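Biofilm-associated surface protein (Staphylococcus aureus, PDB 7C7U) probably drives staphylococcal biofilm formation as a cell wall-anchored adhesin, whose calcium-binding region is thought to act as a switch for functional amyloid assembly. Local coordinates at residues Asn208-Ser214 and Asp232-Asn238; Asn222-Phe226 and Val328-Ser334. One frame throughout, in Å; residues are numbered along the deposited sequence.

In the fold
Coming from the N terminus, the chain leaves the large mixed sheet of the first 190 residues and enters strand 210-220, an outer strand of a five-stranded antiparallel sheet. Interaction 1 closes the short loop from 208-214 to 232-238, zipping the open end of the hairpin 210-220/228-237. At the turn of that hairpin, 222-226 waits about a hundred residues for 328-334, and interaction 2 closes this longer loop where strand 323-331 ends. The segments alternate along the sequence, so the two loops cross. Their centres lie about 28 Å apart on one sheet, in which strands 228-237 and 323-331 are neighbours.

Interaction 1 of 2, residues Asn208-Ser214 and Asp232-Asn238; sequences NAFKASS and DQQIMKN
Lys-211 and Asn-238 hold the open end of the hairpin formed by strands 210-220 and 228-237. The ammonium NZ of Lys-211 gives a hydrogen bond to Asn-238 OD1 at 2.7 Å, arriving nearly along the C=O axis; the lysine chain curls back at chi3 (-64°) and chi4 (-53°), which brings NZ round to that oxygen. The other arm of the same amide, ND2, donates to Asn-208 O at 2.9 Å, with the acceptor in the amide plane but the N-H standing well above the carbonyl plane of Asn-208. With both arms used, the amide's rotation is fixed. The backbone N of Asn-238 adds a bond to Ala-209 O.

Further along, Ser-213 OG donates a hydrogen bond to Gln-234 O (2.8 Å) and accepts one from Gln-233 NE2 (2.8 Å). Gln-234 O also takes the N-H of Ser-214, and so is gripped by two donors. The extended Gln-233 chain carries its amide to the serine, while its OE1 is bonded to Tyr-253.

Between these polar ends the antiparallel ladder has a beta bulge: Phe-210 pairs with Lys-237, yet Ala-212 pairs with Met-236, leaving Lys-211 as the extra residue. Its N still bonds to Met-236 O at 2.8 Å, and Met-236 N to Ala-212 O.

Ala-212, Ser-214 and Met-236 turn to strands 36-39 and 52-61 of the N-terminal sheet, where Leu-36 touches all three, so the hairpin is docked onto that region; Ser-213 and Ile-235 share the opposite face. Near the bulge, Phe-210 meets Ile-235 and Lys-237, and its ring also meets that of Phe-241. Ile-235 CG2 comes at the phenyl ring obliquely, 3.5 Å from Phe-210 CD1, while Lys-237 CG lies at the ring's edge.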
ATOM      1  N   ASN A 208      -2.040  14.464 -37.207  1.00 26.15           N
ATOM      2  CA  ASN A 208      -1.656  15.474 -36.223  1.00 30.94           C
ATOM      3  C   ASN A 208      -2.664  15.633 -35.081  1.00 29.97           C
ATOM      4  O   ASN A 208      -2.565  16.599 -34.316  1.00 30.15           O
ATOM      5  CB  ASN A 208      -1.426  16.824 -36.905  1.00 36.18           C
ATOM      6  CG  ASN A 208      -0.575  17.757 -36.059  1.00 40.44           C
ATOM      7  OD1 ASN A 208       0.483  17.371 -35.551  1.00 42.29           O
ATOM      8  ND2 ASN A 208      -1.066  18.971 -35.848  1.00 45.09           N
ATOM      9  N   ALA A 209      -3.623  14.710 -34.936  1.00 27.65           N
ATOM     10  CA  ALA A 209      -4.692  14.883 -33.948  1.00 28.82           C
ATOM     11  C   ALA A 209      -4.192  14.734 -32.507  1.00 26.82           C
ATOM     12  O   ALA A 209      -4.640  15.452 -31.603  1.00 25.13           O
ATOM     13  CB  ALA A 209      -5.816  13.874 -34.205  1.00 27.29           C
ATOM     14  N   PHE A 210      -3.283  13.813 -32.260  1.00 28.80           N
ATOM     15  CA  PHE A 210      -2.969  13.433 -30.888  1.00 25.93           C
ATOM     16  C   PHE A 210      -1.503  13.708 -30.584  1.00 29.17           C
ATOM     17  O   PHE A 210      -0.636  13.565 -31.446  1.00 25.70           O
ATOM     18  CB  PHE A 210      -3.323  11.971 -30.644  1.00 24.90           C
ATOM     19  CG  PHE A 210      -4.788  11.659 -30.849  1.00 23.84           C
ATOM     20  CD1 PHE A 210      -5.761  12.266 -30.049  1.00 25.68           C
ATOM     21  CD2 PHE A 210      -5.190  10.758 -31.821  1.00 23.72           C
ATOM     22  CE1 PHE A 210      -7.118  11.978 -30.232  1.00 27.62           C
ATOM     23  CE2 PHE A 210      -6.517  10.470 -32.017  1.00 30.41           C
ATOM     24  CZ  PHE A 210      -7.500  11.084 -31.213  1.00 26.17           C
ATOM     25  N   LYS A 211      -1.239  14.151 -29.362  1.00 26.12           N
ATOM     26  CA  LYS A 211       0.101  14.552 -28.957  1.00 27.52           C
ATOM     27  C   LYS A 211       0.851  13.424 -28.253  1.00 28.71           C
ATOM     28  O   LYS A 211       2.045  13.211 -28.496  1.00 27.51           O
ATOM     29  CB  LYS A 211       0.014  15.773 -28.031  1.00 27.56           C
ATOM     30  CG  LYS A 211       1.340  16.362 -27.647  1.00 33.19           C
ATOM     31  CD  LYS A 211       1.187  17.407 -26.544  1.00 39.77           C
ATOM     32  CE  LYS A 211       0.374  18.605 -27.009  1.00 40.19           C
ATOM     33  NZ  LYS A 211       0.924  19.183 -28.259  1.00 47.76           N
ATOM     34  N   ALA A 212       0.176  12.680 -27.390  1.00 27.21           N
ATOM     35  CA  ALA A 212       0.900  11.682 -26.610  1.00 27.08           C
ATOM     36  C   ALA A 212      -0.115  10.816 -25.902  1.00 27.31           C
ATOM     37  O   ALA A 212      -1.285  11.186 -25.791  1.00 24.26           O
ATOM     38  CB  ALA A 212       1.836  12.346 -25.603  1.00 26.59           C
ATOM     39  N   SER A 213       0.341   9.655 -25.418  1.00 28.36           N
ATOM     40  CA  SER A 213      -0.560   8.782 -24.686  1.00 25.45           C
ATOM     41  C   SER A 213       0.200   8.043 -23.605  1.00 29.38           C
ATOM     42  O   SER A 213       1.362   7.671 -23.779  1.00 26.74           O
ATOM     43  CB  SER A 213      -1.241   7.770 -25.613  1.00 26.58           C
ATOM     44  OG  SER A 213      -2.125   6.930 -24.914  1.00 28.05           O
ATOM     45  N   SER A 214      -0.481   7.804 -22.496  1.00 28.09           N
ATOM     46  CA  SER A 214       0.110   7.005 -21.436  1.00 28.60           C
ATOM     47  C   SER A 214      -1.020   6.346 -20.672  1.00 27.94           C
ATOM     48  O   SER A 214      -2.190   6.672 -20.857  1.00 29.72           O
ATOM     49  CB  SER A 214       0.967   7.866 -20.516  1.00 34.45           C
ATOM     50  OG  SER A 214       0.110   8.617 -19.658  1.00 38.67           O
ATOM     51  N   ASP A 232      -6.408   2.612 -17.179  1.00 25.76           N
ATOM     52  CA  ASP A 232      -6.939   3.845 -17.763  1.00 33.48           C
ATOM     53  C   ASP A 232      -5.919   4.451 -18.715  1.00 34.41           C
ATOM     54  O   ASP A 232      -4.837   4.859 -18.282  1.00 36.82           O
ATOM     55  CB  ASP A 232      -7.285   4.885 -16.700  1.00 31.90           C
ATOM     56  CG  ASP A 232      -8.392   4.436 -15.756  1.00 36.93           C
ATOM     57  OD1 ASP A 232      -9.259   3.642 -16.161  1.00 37.32           O
ATOM     58  OD2 ASP A 232      -8.395   4.905 -14.603  1.00 39.63           O
ATOM     59  N   GLN A 233      -6.291   4.591 -19.982  1.00 29.78           N
ATOM     60  CA  GLN A 233      -5.419   5.227 -20.957  1.00 27.81           C
ATOM     61  C   GLN A 233      -5.876   6.665 -21.198  1.00 30.08           C
ATOM     62  O   GLN A 233      -7.072   6.930 -21.316  1.00 32.59           O
ATOM     63  CB  GLN A 233      -5.418   4.444 -22.269  1.00 26.58           C
ATOM     64  CG  GLN A 233      -4.514   5.053 -23.359  1.00 26.74           C
ATOM     65  CD  GLN A 233      -4.411   4.176 -24.590  1.00 26.69           C
ATOM     66  OE1 GLN A 233      -5.012   3.101 -24.644  1.00 28.39           O
ATOM     67  NE2 GLN A 233      -3.677   4.646 -25.605  1.00 28.65           N
ATOM     68  N   GLN A 234      -4.925   7.592 -21.237  1.00 27.49           N
ATOM     69  CA  GLN A 234      -5.186   8.968 -21.644  1.00 29.33           C
ATOM     70  C   GLN A 234      -4.477   9.221 -22.970  1.00 26.97           C
ATOM     71  O   GLN A 234      -3.329   8.804 -23.149  1.00 26.36           O
ATOM     72  CB  GLN A 234      -4.673   9.973 -20.606  1.00 30.50           C
ATOM     73  CG  GLN A 234      -4.947   9.602 -19.141  1.00 44.32           C
ATOM     74  CD  GLN A 234      -6.339   9.988 -18.647  1.00 50.11           C
ATOM     75  OE1 GLN A 234      -7.044  10.766 -19.279  1.00 53.35           O
ATOM     76  NE2 GLN A 234      -6.733   9.437 -17.500  1.00 50.52           N
ATOM     77  N   ILE A 235      -5.156   9.899 -23.890  1.00 26.89           N
ATOM     78  CA  ILE A 235      -4.574  10.359 -25.150  1.00 26.39           C
ATOM     79  C   ILE A 235      -4.784  11.869 -25.205  1.00 27.06           C
ATOM     80  O   ILE A 235      -5.912  12.346 -25.385  1.00 27.86           O
ATOM     81  CB  ILE A 235      -5.208   9.678 -26.363  1.00 27.65           C
ATOM     82  CG1 ILE A 235      -5.151   8.164 -26.217  1.00 26.35           C
ATOM     83  CG2 ILE A 235      -4.465  10.093 -27.677  1.00 21.59           C
ATOM     84  CD1 ILE A 235      -6.124   7.429 -27.133  1.00 27.53           C
ATOM     85  N   MET A 236      -3.708  12.621 -25.018  1.00 27.24           N
ATOM     86  CA  MET A 236      -3.781  14.063 -25.076  1.00 24.80           C
ATOM     87  C   MET A 236      -3.876  14.513 -26.532  1.00 28.91           C
ATOM     88  O   MET A 236      -3.234  13.937 -27.423  1.00 24.30           O
ATOM     89  CB  MET A 236      -2.552  14.686 -24.427  1.00 30.04           C
ATOM     90  CG  MET A 236      -2.418  14.414 -22.932  1.00 40.72           C
ATOM     91  SD  MET A 236      -1.156  15.452 -22.159  1.00 54.85           S
ATOM     92  CE  MET A 236      -0.739  16.501 -23.565  1.00 30.07           C
ATOM     93  N   LYS A 237      -4.677  15.541 -26.766  1.00 25.92           N
ATOM     94  CA  LYS A 237      -4.897  16.078 -28.108  1.00 27.93           C
ATOM     95  C   LYS A 237      -3.935  17.213 -28.417  1.00 28.38           C
ATOM     96  O   LYS A 237      -3.497  17.938 -27.525  1.00 32.60           O
ATOM     97  CB  LYS A 237      -6.320  16.612 -28.247  1.00 28.29           C
ATOM     98  CG  LYS A 237      -7.421  15.563 -28.224  1.00 30.13           C
ATOM     99  CD  LYS A 237      -8.775  16.256 -28.487  1.00 30.50           C
ATOM    100  CE  LYS A 237      -9.924  15.276 -28.355  1.00 31.46           C
ATOM    101  NZ  LYS A 237     -11.221  15.935 -28.696  1.00 33.12           N
ATOM    102  N   ASN A 238      -3.608  17.361 -29.703  1.00 29.51           N
ATOM    103  CA  ASN A 238      -2.958  18.585 -30.167  1.00 31.61           C
ATOM    104  C   ASN A 238      -3.945  19.730 -30.349  1.00 36.70           C
ATOM    105  O   ASN A 238      -3.559  20.894 -30.206  1.00 34.17           O
ATOM    106  CB  ASN A 238      -2.234  18.356 -31.493  1.00 28.61           C
ATOM    107  CG  ASN A 238      -0.911  17.653 -31.311  1.00 33.20           C
ATOM    108  OD1 ASN A 238      -0.205  17.895 -30.338  1.00 36.25           O
ATOM    109  ND2 ASN A 238      -0.569  16.771 -32.241  1.00 34.44           N
TER

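Interaction 2 of 2, residues Asn222-Phe226 and Val328-Ser334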
ATOM      1  N   ASN A 222     -13.786  -1.962  -4.968  1.00 41.32           N
ATOM      2  CA  ASN A 222     -15.224  -1.894  -5.199  1.00 43.85           C
ATOM      3  C   ASN A 222     -15.670  -2.591  -6.479  1.00 43.81           C
ATOM      4  O   ASN A 222     -16.876  -2.712  -6.699  1.00 44.75           O
ATOM      5  CB  ASN A 222     -15.680  -0.430  -5.240  1.00 45.51           C
ATOM      6  CG  ASN A 222     -15.231   0.352  -4.016  1.00 50.83           C
ATOM      7  OD1 ASN A 222     -15.617   0.041  -2.885  1.00 52.94           O
ATOM      8  ND2 ASN A 222     -14.383   1.351  -4.232  1.00 48.81           N
ATOM      9  N   VAL A 223     -14.748  -3.026  -7.337  1.00 38.06           N
ATOM     10  CA  VAL A 223     -15.127  -3.681  -8.584  1.00 37.44           C
ATOM     11  C   VAL A 223     -15.571  -5.109  -8.290  1.00 40.68           C
ATOM     12  O   VAL A 223     -14.834  -5.888  -7.677  1.00 41.98           O
ATOM     13  CB  VAL A 223     -13.958  -3.663  -9.586  1.00 38.20           C
ATOM     14  CG1 VAL A 223     -14.356  -4.348 -10.878  1.00 38.80           C
ATOM     15  CG2 VAL A 223     -13.473  -2.235  -9.829  1.00 33.47           C
ATOM     16  N   GLY A 224     -16.771  -5.463  -8.742  1.00 40.77           N
ATOM     17  CA  GLY A 224     -17.262  -6.821  -8.593  1.00 44.93           C
ATOM     18  C   GLY A 224     -17.288  -7.270  -7.142  1.00 45.37           C
ATOM     19  O   GLY A 224     -17.407  -6.470  -6.206  1.00 47.12           O
ATOM     20  N   GLU A 225     -17.142  -8.576  -6.942  1.00 49.66           N
ATOM     21  CA  GLU A 225     -17.157  -9.113  -5.587  1.00 49.76           C
ATOM     22  C   GLU A 225     -15.766  -9.374  -5.029  1.00 48.75           C
ATOM     23  O   GLU A 225     -15.629  -9.570  -3.815  1.00 43.52           O
ATOM     24  CB  GLU A 225     -17.978 -10.406  -5.536  1.00 55.35           C
ATOM     25  CG  GLU A 225     -19.468 -10.211  -5.811  1.00 58.95           C
ATOM     26  CD  GLU A 225     -20.159  -9.345  -4.765  1.00 63.03           C
ATOM     27  OE1 GLU A 225     -19.935  -9.564  -3.553  1.00 66.31           O
ATOM     28  OE2 GLU A 225     -20.933  -8.441  -5.157  1.00 69.05           O
ATOM     29  N   PHE A 226     -14.731  -9.356  -5.871  1.00 41.75           N
ATOM     30  CA  PHE A 226     -13.365  -9.596  -5.424  1.00 42.01           C
ATOM     31  C   PHE A 226     -12.437  -8.428  -5.729  1.00 44.29           C
ATOM     32  O   PHE A 226     -11.213  -8.574  -5.601  1.00 42.32           O
ATOM     33  CB  PHE A 226     -12.828 -10.885  -6.060  1.00 40.46           C
ATOM     34  CG  PHE A 226     -13.639 -12.101  -5.721  1.00 46.06           C
ATOM     35  CD1 PHE A 226     -13.474 -12.740  -4.495  1.00 44.12           C
ATOM     36  CD2 PHE A 226     -14.596 -12.586  -6.605  1.00 46.97           C
ATOM     37  CE1 PHE A 226     -14.228 -13.856  -4.167  1.00 46.16           C
ATOM     38  CE2 PHE A 226     -15.363 -13.700  -6.281  1.00 49.30           C
ATOM     39  CZ  PHE A 226     -15.177 -14.337  -5.053  1.00 44.54           C
ATOM     40  N   VAL A 328     -11.512  -2.509 -17.618  1.00 28.23           N
ATOM     41  CA  VAL A 328     -11.757  -3.032 -16.268  1.00 30.92           C
ATOM     42  C   VAL A 328     -11.526  -4.535 -16.262  1.00 28.18           C
ATOM     43  O   VAL A 328     -12.142  -5.267 -17.045  1.00 33.71           O
ATOM     44  CB  VAL A 328     -13.177  -2.703 -15.786  1.00 29.44           C
ATOM     45  CG1 VAL A 328     -13.400  -3.276 -14.334  1.00 31.61           C
ATOM     46  CG2 VAL A 328     -13.413  -1.197 -15.813  1.00 30.29           C
ATOM     47  N   LEU A 329     -10.659  -5.001 -15.363  1.00 31.77           N
ATOM     48  CA  LEU A 329     -10.425  -6.427 -15.166  1.00 26.72           C
ATOM     49  C   LEU A 329     -11.083  -6.798 -13.842  1.00 35.02           C
ATOM     50  O   LEU A 329     -10.638  -6.343 -12.786  1.00 29.11           O
ATOM     51  CB  LEU A 329      -8.937  -6.751 -15.126  1.00 31.04           C
ATOM     52  CG  LEU A 329      -7.976  -6.059 -16.079  1.00 36.98           C
ATOM     53  CD1 LEU A 329      -6.584  -6.533 -15.707  1.00 36.41           C
ATOM     54  CD2 LEU A 329      -8.326  -6.374 -17.541  1.00 31.32           C
ATOM     55  N   LYS A 330     -12.137  -7.607 -13.905  1.00 31.38           N
ATOM     56  CA  LYS A 330     -12.827  -8.072 -12.711  1.00 33.67           C
ATOM     57  C   LYS A 330     -12.111  -9.309 -12.173  1.00 35.46           C
ATOM     58  O   LYS A 330     -11.999 -10.322 -12.873  1.00 37.10           O
ATOM     59  CB  LYS A 330     -14.288  -8.380 -13.037  1.00 37.83           C
ATOM     60  CG  LYS A 330     -15.150  -7.145 -13.187  1.00 41.83           C
ATOM     61  CD  LYS A 330     -16.645  -7.473 -13.125  1.00 52.65           C
ATOM     62  CE  LYS A 330     -17.480  -6.194 -13.108  1.00 52.40           C
ATOM     63  NZ  LYS A 330     -18.953  -6.429 -13.148  1.00 57.74           N
ATOM     64  N   LEU A 331     -11.613  -9.226 -10.944  1.00 37.58           N
ATOM     65  CA  LEU A 331     -10.924 -10.368 -10.348  1.00 39.58           C
ATOM     66  C   LEU A 331     -11.912 -11.474  -9.992  1.00 39.06           C
ATOM     67  O   LEU A 331     -13.085 -11.225  -9.703  1.00 37.45           O
ATOM     68  CB  LEU A 331     -10.155  -9.946  -9.096  1.00 33.30           C
ATOM     69  CG  LEU A 331      -9.033  -8.954  -9.366  1.00 35.42           C
ATOM     70  CD1 LEU A 331      -8.401  -8.489  -8.074  1.00 35.91           C
ATOM     71  CD2 LEU A 331      -7.991  -9.553 -10.323  1.00 39.27           C
ATOM     72  N   ASN A 332     -11.417 -12.711 -10.008  1.00 40.72           N
ATOM     73  CA  ASN A 332     -12.222 -13.864  -9.624  1.00 42.82           C
ATOM     74  C   ASN A 332     -11.883 -14.377  -8.227  1.00 43.36           C
ATOM     75  O   ASN A 332     -12.460 -15.377  -7.797  1.00 41.70           O
ATOM     76  CB  ASN A 332     -12.075 -14.997 -10.660  1.00 36.40           C
ATOM     77  CG  ASN A 332     -10.646 -15.492 -10.819  1.00 40.86           C
ATOM     78  OD1 ASN A 332      -9.810 -15.319  -9.939  1.00 40.06           O
ATOM     79  ND2 ASN A 332     -10.359 -16.111 -11.965  1.00 39.80           N
ATOM     80  N   LYS A 333     -10.988 -13.696  -7.512  1.00 36.80           N
ATOM     81  CA  LYS A 333     -10.573 -14.024  -6.154  1.00 41.40           C
ATOM     82  C   LYS A 333      -9.780 -12.832  -5.641  1.00 43.36           C
ATOM     83  O   LYS A 333      -9.464 -11.909  -6.397  1.00 37.52           O
ATOM     84  CB  LYS A 333      -9.739 -15.303  -6.097  1.00 39.58           C
ATOM     85  CG  LYS A 333      -8.352 -15.186  -6.752  1.00 37.91           C
ATOM     86  CD  LYS A 333      -7.693 -16.556  -6.911  1.00 44.98           C
ATOM     87  CE  LYS A 333      -8.487 -17.455  -7.861  1.00 48.91           C
ATOM     88  NZ  LYS A 333      -7.807 -17.592  -9.201  1.00 48.01           N
ATOM     89  N   SER A 334      -9.459 -12.862  -4.347  1.00 38.25           N
ATOM     90  CA  SER A 334      -8.784 -11.734  -3.714  1.00 39.25           C
ATOM     91  C   SER A 334      -7.486 -11.373  -4.426  1.00 35.79           C
ATOM     92  O   SER A 334      -6.711 -12.244  -4.831  1.00 36.14           O
ATOM     93  CB  SER A 334      -8.480 -12.045  -2.249  1.00 33.25           C
ATOM     94  OG  SER A 334      -7.710 -10.997  -1.672  1.00 34.05           O
TER
HETATM   95  O   HOH W   1     -14.331  -8.945  -8.616  1.00 38.58           O
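Phe-226 sets its CB against the backbone of the segment 328-334, 3.5 Å from Lys-333 O, and also beside Leu-331 CB. From there CG, anti to the carbonyl carbon (chi1 -59°), carries the ring over the peptide chain leaving the strand: CG lies 3.6 Å from Lys-333 N, and CD1 sits beside Lys-333 CA. The other ortho carbon, CD2, has Asn-332 C over it at 3.6 Å. Farther out, CE2 meets Asn-332 O at 3.7 Å, and CZ, at the tip, stays near the same oxygen. That carbonyl thus lies over one ring face, offset toward the rim, so the phenyl rests on main chain more than on side chains.

The arrangement sits at the turn of the hairpin of strands 210-220 and 228-237, where strand 323-331, next in the antiparallel sheet, runs out into loop. One water bridges the two segments: it accepts from Phe-226 N at 2.8 Å and donates to Leu-331 O, also at 2.8 Å.

Beyond the water, Val-223 points toward strand 323-331. Its CG1 touches Val-328 CG1 and Lys-330 CG, each at 3.7 Å, and the side chain also leans on Leu-230 and Tyr-285. Across from Phe-226, Leu-331 CD1 packs against the carbonyl oxygen, Phe-226 O, at 3.7 Å.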